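Local coordinates for protein putative oxidoreductase FAD-binding subunit (Sulfolobus tokodaii, PDB 4ZOH) that binds flavin-adenine dinucleotide and probably serves as the FAD-carrying, electron-transfer subunit of a molybdopterin-dependent oxidoreductase, at residues D127-I132 with E163-T168; T241-S246 with K262-L267. One frame throughout, in Å; residues are numbered along the deposited sequence.

Contact 1 of 2, residues D127-I132 with E163-T168; sequences DAKVKI and EIQVPT
Glu163 meets Lys131 twice, through backbone and side chain, in an antiparallel hydrogen-bonded pair. Its carbonyl O takes the amide N of Lys131 at 2.8 Å, and its OE1 forms a salt bridge with Lys131 NZ at 3.1 Å. The lysine, with CG anti to the backbone N (chi1 178°), bends at chi3 to bring NZ in from above the carboxylate plane. Gln165 NE2 donates to Glu163 OE1 at 3.0 Å from the other face of that plane, while Glu163 OE2 is held by Tyr61. Ile164 and Val130 form the non-hydrogen-bonded pair, their side chains on the other face of the sheet. Gln165 and Lys129 are bonded in both directions: Gln165 N donates to Lys129 O and its O accepts from Lys129 N, each at 2.7 Å. The Gln165 amide lies across the Lys131 chain, NE2 3.7 Å from CE. At Val166, CG1 packs on Ala128 CB at 3.6 Å, after the Schellman motif at Asp127 that ends helix 119-125. The ladder joins two inner strands of the five-stranded sheet in the molybdopterin dehydrogenase FAD-binding domain, flanked by strands 68-72 and 137-142; Leu123 of helix 119-125 covers the Ala128, Ile164 and Val166 side.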
loop_
_atom_site.group_PDB
_atom_site.type_symbol
_atom_site.label_atom_id
_atom_site.label_comp_id
_atom_site.label_asym_id
_atom_site.label_seq_id
_atom_site.Cartn_x
_atom_site.Cartn_y
_atom_site.Cartn_z
ATOM N N ASP B 127 6.862 -13.739 -57.432
ATOM C CA ASP B 127 5.595 -13.457 -58.190
ATOM C C ASP B 127 4.364 -13.946 -57.408
ATOM O O ASP B 127 3.409 -14.523 -57.972
ATOM C CB ASP B 127 5.540 -13.987 -59.662
ATOM C CG ASP B 127 6.828 -13.739 -60.462
ATOM O OD1 ASP B 127 7.315 -12.587 -60.496
ATOM O OD2 ASP B 127 7.370 -14.728 -61.027
ATOM N N ALA B 128 4.407 -13.709 -56.089
ATOM C CA ALA B 128 3.280 -13.970 -55.208
ATOM C C ALA B 128 2.001 -13.309 -55.717
ATOM O O ALA B 128 2.062 -12.238 -56.394
ATOM C CB ALA B 128 3.593 -13.449 -53.818
ATOM N N LYS B 129 0.851 -13.925 -55.370
ATOM C CA LYS B 129 -0.459 -13.264 -55.568
ATOM C C LYS B 129 -1.297 -13.171 -54.275
ATOM O O LYS B 129 -1.241 -14.065 -53.422
ATOM C CB LYS B 129 -1.302 -14.034 -56.601
ATOM C CG LYS B 129 -0.732 -14.108 -58.011
ATOM C CD LYS B 129 -1.693 -14.893 -58.934
ATOM C CE LYS B 129 -1.093 -15.165 -60.315
ATOM N NZ LYS B 129 -0.457 -13.938 -60.879
ATOM N N VAL B 130 -2.163 -12.153 -54.247
ATOM C CA VAL B 130 -2.954 -11.733 -53.093
ATOM C C VAL B 130 -4.432 -11.939 -53.429
ATOM O O VAL B 130 -4.954 -11.300 -54.346
ATOM C CB VAL B 130 -2.695 -10.258 -52.714
ATOM C CG1 VAL B 130 -3.395 -9.892 -51.391
ATOM C CG2 VAL B 130 -1.184 -9.944 -52.635
ATOM N N LYS B 131 -5.084 -12.880 -52.730
ATOM C CA LYS B 131 -6.523 -13.033 -52.848
ATOM C C LYS B 131 -7.146 -12.010 -51.900
ATOM O O LYS B 131 -6.827 -11.993 -50.708
ATOM C CB LYS B 131 -6.967 -14.464 -52.527
ATOM C CG LYS B 131 -8.487 -14.702 -52.590
ATOM C CD LYS B 131 -8.823 -16.167 -52.394
ATOM C CE LYS B 131 -8.421 -17.023 -53.615
ATOM N NZ LYS B 131 -8.618 -18.504 -53.443
ATOM N N ILE B 132 -8.005 -11.153 -52.453
ATOM C CA ILE B 132 -8.713 -10.099 -51.734
ATOM C C ILE B 132 -10.183 -10.458 -51.686
ATOM O O ILE B 132 -10.769 -10.733 -52.730
ATOM C CB ILE B 132 -8.520 -8.734 -52.419
ATOM C CG1 ILE B 132 -7.035 -8.408 -52.517
ATOM C CG2 ILE B 132 -9.303 -7.652 -51.687
ATOM C CD1 ILE B 132 -6.690 -7.165 -53.328
ATOM N N GLU B 163 -5.775 -14.481 -48.458
ATOM C CA GLU B 163 -4.826 -15.524 -48.936
ATOM C C GLU B 163 -3.679 -14.972 -49.724
ATOM O O GLU B 163 -3.833 -14.022 -50.488
ATOM C CB GLU B 163 -5.527 -16.594 -49.753
ATOM C CG GLU B 163 -4.712 -17.828 -50.077
ATOM C CD GLU B 163 -5.557 -18.807 -50.886
ATOM O OE1 GLU B 163 -5.870 -18.501 -52.050
ATOM O OE2 GLU B 163 -5.935 -19.873 -50.368
ATOM N N ILE B 164 -2.517 -15.557 -49.487
ATOM C CA ILE B 164 -1.341 -15.278 -50.278
ATOM C C ILE B 164 -1.022 -16.575 -50.993
ATOM O O ILE B 164 -1.056 -17.689 -50.352
ATOM C CB ILE B 164 -0.121 -14.778 -49.431
ATOM C CG1 ILE B 164 -0.352 -13.366 -48.856
ATOM C CG2 ILE B 164 1.112 -14.614 -50.331
ATOM C CD1 ILE B 164 -1.455 -13.236 -47.806
ATOM N N GLN B 165 -0.779 -16.433 -52.315
ATOM C CA GLN B 165 -0.332 -17.570 -53.217
ATOM C C GLN B 165 1.061 -17.370 -53.807
ATOM O O GLN B 165 1.435 -16.269 -54.269
ATOM C CB GLN B 165 -1.297 -17.693 -54.380
ATOM C CG GLN B 165 -2.682 -18.226 -54.021
ATOM C CD GLN B 165 -3.664 -17.813 -55.090
ATOM O OE1 GLN B 165 -3.276 -17.688 -56.258
ATOM N NE2 GLN B 165 -4.917 -17.548 -54.708
ATOM N N VAL B 166 1.840 -18.431 -53.767
ATOM C CA VAL B 166 3.200 -18.434 -54.310
ATOM C C VAL B 166 3.416 -19.788 -55.025
ATOM O O VAL B 166 2.833 -20.801 -54.613
ATOM C CB VAL B 166 4.280 -18.243 -53.193
ATOM C CG1 VAL B 166 4.244 -16.814 -52.606
ATOM C CG2 VAL B 166 4.222 -19.331 -52.121
ATOM N N PRO B 167 4.275 -19.825 -56.076
ATOM C CA PRO B 167 4.645 -21.115 -56.677
ATOM C C PRO B 167 5.415 -21.945 -55.646
ATOM O O PRO B 167 5.915 -21.398 -54.645
ATOM C CB PRO B 167 5.575 -20.705 -57.838
ATOM C CG PRO B 167 5.212 -19.276 -58.131
ATOM C CD PRO B 167 4.905 -18.683 -56.775
ATOM N N THR B 168 5.560 -23.243 -55.882
ATOM C CA THR B 168 6.211 -24.120 -54.906
ATOM C C THR B 168 7.731 -24.188 -54.933
ATOM O O THR B 168 8.344 -24.709 -53.987
ATOM C CB THR B 168 5.687 -25.553 -54.974
ATOM O OG1 THR B 168 5.660 -25.944 -56.333
ATOM C CG2 THR B 168 4.308 -25.589 -54.443
#

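Contact 2 of 2, residues T241-S246 with K262-L267; sequences TRAMES and KMVKVL
Ala243 and Val264 make the apolar heart of this helix-helix contact, with Ala243 CB 3.7 Å from Val264 CG1. That methyl also lies against the backbone of 241-246, at 3.7 Å from Ala243 O. With CG1 anti to its backbone N (chi1 165°), the valine presents this branch to Ala243. Beside it Met244 reaches across to the 262-267 backbone: its SD rests 3.9 Å from Lys262 CA, and its CG lies 4.0 Å from Lys265 CB. The thioether thus settles over the helix surface between Lys262 and Lys265, and the bend at chi3 (-67°) turns the terminal methyl away from Lys262, back toward Thr241.

Lys265 touches at both ends, CB against Met244 and CE and NZ beside Thr241, whose side chain points the same way. Bends at chi3 and chi4 bring NZ to 3.1 Å from Thr241 OG1, a weak hydrogen bond. The stronger partner of this ammonium is Glu237, whose OE2 forms a salt bridge with it; the backbone O of Glu237 is also hydrogen-bonded to Thr241 OG1, so one residue a turn earlier anchors both polar groups.

On the side turned away from 262-267, Arg242 grips Glu245 side-on through NE and NH1, with NE to Glu245 OE2 at 2.8 Å. Arg242 NH2 goes on to Glu224 and Glu225, linking this turn to helix 220-226. The contact is plain structural packing of two helices of the CO dehydrogenase flavoprotein C-terminal domain. Helix 257-276 meanwhile packs on the four-stranded sheet, Val264 touching Val189 of strand 189-198 and Leu209 of strand 201-210, while its Lys262 and Met263 pack against the chain of a different protein in the assembly.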
loop_
_atom_site.group_PDB
_atom_site.type_symbol
_atom_site.label_atom_id
_atom_site.label_comp_id
_atom_site.label_asym_id
_atom_site.label_seq_id
_atom_site.Cartn_x
_atom_site.Cartn_y
_atom_site.Cartn_z
ATOM N N THR B 241 26.960 -6.013 -58.517
ATOM C CA THR B 241 27.047 -4.613 -59.016
ATOM C C THR B 241 25.740 -4.132 -59.601
ATOM O O THR B 241 25.250 -3.054 -59.220
ATOM C CB THR B 241 28.262 -4.402 -60.000
ATOM O OG1 THR B 241 29.436 -4.853 -59.342
ATOM C CG2 THR B 241 28.485 -2.920 -60.370
ATOM N N ARG B 242 25.124 -4.926 -60.472
ATOM C CA ARG B 242 23.950 -4.408 -61.199
ATOM C C ARG B 242 22.690 -4.320 -60.362
ATOM O O ARG B 242 21.720 -3.625 -60.737
ATOM C CB ARG B 242 23.696 -5.199 -62.489
ATOM C CG ARG B 242 24.790 -4.951 -63.516
ATOM C CD ARG B 242 24.350 -5.343 -64.882
ATOM N NE ARG B 242 23.259 -4.471 -65.255
ATOM C CZ ARG B 242 22.395 -4.775 -66.209
ATOM N NH1 ARG B 242 21.412 -3.929 -66.477
ATOM N NH2 ARG B 242 22.524 -5.926 -66.881
ATOM N N ALA B 243 22.689 -5.031 -59.234
ATOM C CA ALA B 243 21.570 -4.964 -58.271
ATOM C C ALA B 243 21.393 -3.498 -57.736
ATOM O O ALA B 243 20.274 -3.045 -57.491
ATOM C CB ALA B 243 21.832 -5.968 -57.133
ATOM N N MET B 244 22.499 -2.758 -57.586
ATOM C CA MET B 244 22.495 -1.323 -57.208
ATOM C C MET B 244 21.661 -0.445 -58.118
ATOM O O MET B 244 21.167 0.593 -57.667
ATOM C CB MET B 244 23.913 -0.771 -57.111
ATOM C CG MET B 244 24.745 -1.521 -56.121
ATOM S SD MET B 244 26.132 -0.608 -55.493
ATOM C CE MET B 244 27.068 -0.517 -57.029
ATOM N N GLU B 245 21.451 -0.891 -59.365
ATOM C CA GLU B 245 20.659 -0.131 -60.326
ATOM C C GLU B 245 19.222 -0.061 -59.905
ATOM O O GLU B 245 18.544 0.924 -60.230
ATOM C CB GLU B 245 20.723 -0.712 -61.739
ATOM C CG GLU B 245 22.130 -0.780 -62.311
ATOM C CD GLU B 245 22.222 -1.602 -63.587
ATOM O OE1 GLU B 245 21.172 -1.881 -64.220
ATOM O OE2 GLU B 245 23.355 -1.967 -63.954
ATOM N N SER B 246 18.734 -1.083 -59.201
ATOM C CA SER B 246 17.310 -1.069 -58.768
ATOM C C SER B 246 17.062 -0.388 -57.401
ATOM O O SER B 246 15.914 -0.280 -56.986
ATOM C CB SER B 246 16.681 -2.455 -58.797
ATOM O OG SER B 246 17.142 -3.165 -59.916
ATOM N N LYS B 262 25.448 0.713 -51.771
ATOM C CA LYS B 262 26.613 -0.153 -51.668
ATOM C C LYS B 262 26.289 -1.466 -50.989
ATOM O O LYS B 262 26.687 -2.534 -51.491
ATOM C CB LYS B 262 27.805 0.543 -50.992
ATOM C CG LYS B 262 28.402 1.714 -51.799
ATOM C CD LYS B 262 29.442 2.539 -51.034
ATOM C CE LYS B 262 30.706 1.715 -50.740
ATOM N NZ LYS B 262 31.653 2.349 -49.770
ATOM N N MET B 263 25.505 -1.417 -49.905
ATOM C CA MET B 263 25.091 -2.664 -49.254
ATOM C C MET B 263 24.220 -3.556 -50.115
ATOM O O MET B 263 24.225 -4.771 -49.898
ATOM C CB MET B 263 24.473 -2.434 -47.863
ATOM C CG MET B 263 25.516 -1.825 -46.954
ATOM S SD MET B 263 26.999 -2.785 -46.678
ATOM C CE MET B 263 28.305 -1.979 -47.663
ATOM N N VAL B 264 23.505 -2.999 -51.102
ATOM C CA VAL B 264 22.730 -3.867 -51.992
ATOM C C VAL B 264 23.687 -4.857 -52.711
ATOM O O VAL B 264 23.416 -6.087 -52.801
ATOM C CB VAL B 264 21.857 -3.072 -52.951
ATOM C CG1 VAL B 264 21.335 -3.929 -54.100
ATOM C CG2 VAL B 264 20.697 -2.480 -52.181
ATOM N N LYS B 265 24.835 -4.330 -53.144
ATOM C CA LYS B 265 25.810 -5.164 -53.818
ATOM C C LYS B 265 26.364 -6.225 -52.870
ATOM O O LYS B 265 26.454 -7.383 -53.243
ATOM C CB LYS B 265 26.949 -4.334 -54.436
ATOM C CG LYS B 265 28.201 -5.154 -54.746
ATOM C CD LYS B 265 29.430 -4.257 -54.823
ATOM C CE LYS B 265 29.819 -4.062 -56.257
ATOM N NZ LYS B 265 30.704 -5.213 -56.546
ATOM N N VAL B 266 26.726 -5.824 -51.653
ATOM C CA VAL B 266 27.279 -6.746 -50.692
ATOM C C VAL B 266 26.281 -7.914 -50.401
ATOM O O VAL B 266 26.688 -9.089 -50.411
ATOM C CB VAL B 266 27.790 -5.998 -49.432
ATOM C CG1 VAL B 266 28.232 -7.000 -48.399
ATOM C CG2 VAL B 266 28.961 -5.029 -49.801
ATOM N N LEU B 267 24.989 -7.582 -50.222
ATOM C CA LEU B 267 23.979 -8.564 -49.816
ATOM C C LEU B 267 23.517 -9.466 -50.963
ATOM O O LEU B 267 23.275 -10.630 -50.718
ATOM C CB LEU B 267 22.765 -7.970 -49.062
ATOM C CG LEU B 267 22.773 -7.257 -47.673
ATOM C CD1 LEU B 267 21.474 -7.424 -46.849
ATOM C CD2 LEU B 267 23.998 -7.490 -46.819
#

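Overall arrangement
From the N terminus the chain reaches contact 1 first. It closes a 30-residue excursion, about half of it strand, that leaves along 127-132 and returns along 163-168, joining inner strands of the five-stranded sheet in the FAD-binding region. The chain then builds the four-stranded sheet of the C-terminal region before contact 2 closes a shorter excursion, with 15 residues between its segments, including the start of helix 257-276. The two loops follow in series, neither nested nor crossed, and their centres lie 27 Å apart, with nearest atoms about 14 Å apart. Asp127 in contact 1 nevertheless bridges the regions, forming salt bridges with Arg206 and Arg218; the backbone O of Arg218 weakly hydrogen-bonds Ser246 OG in contact 2.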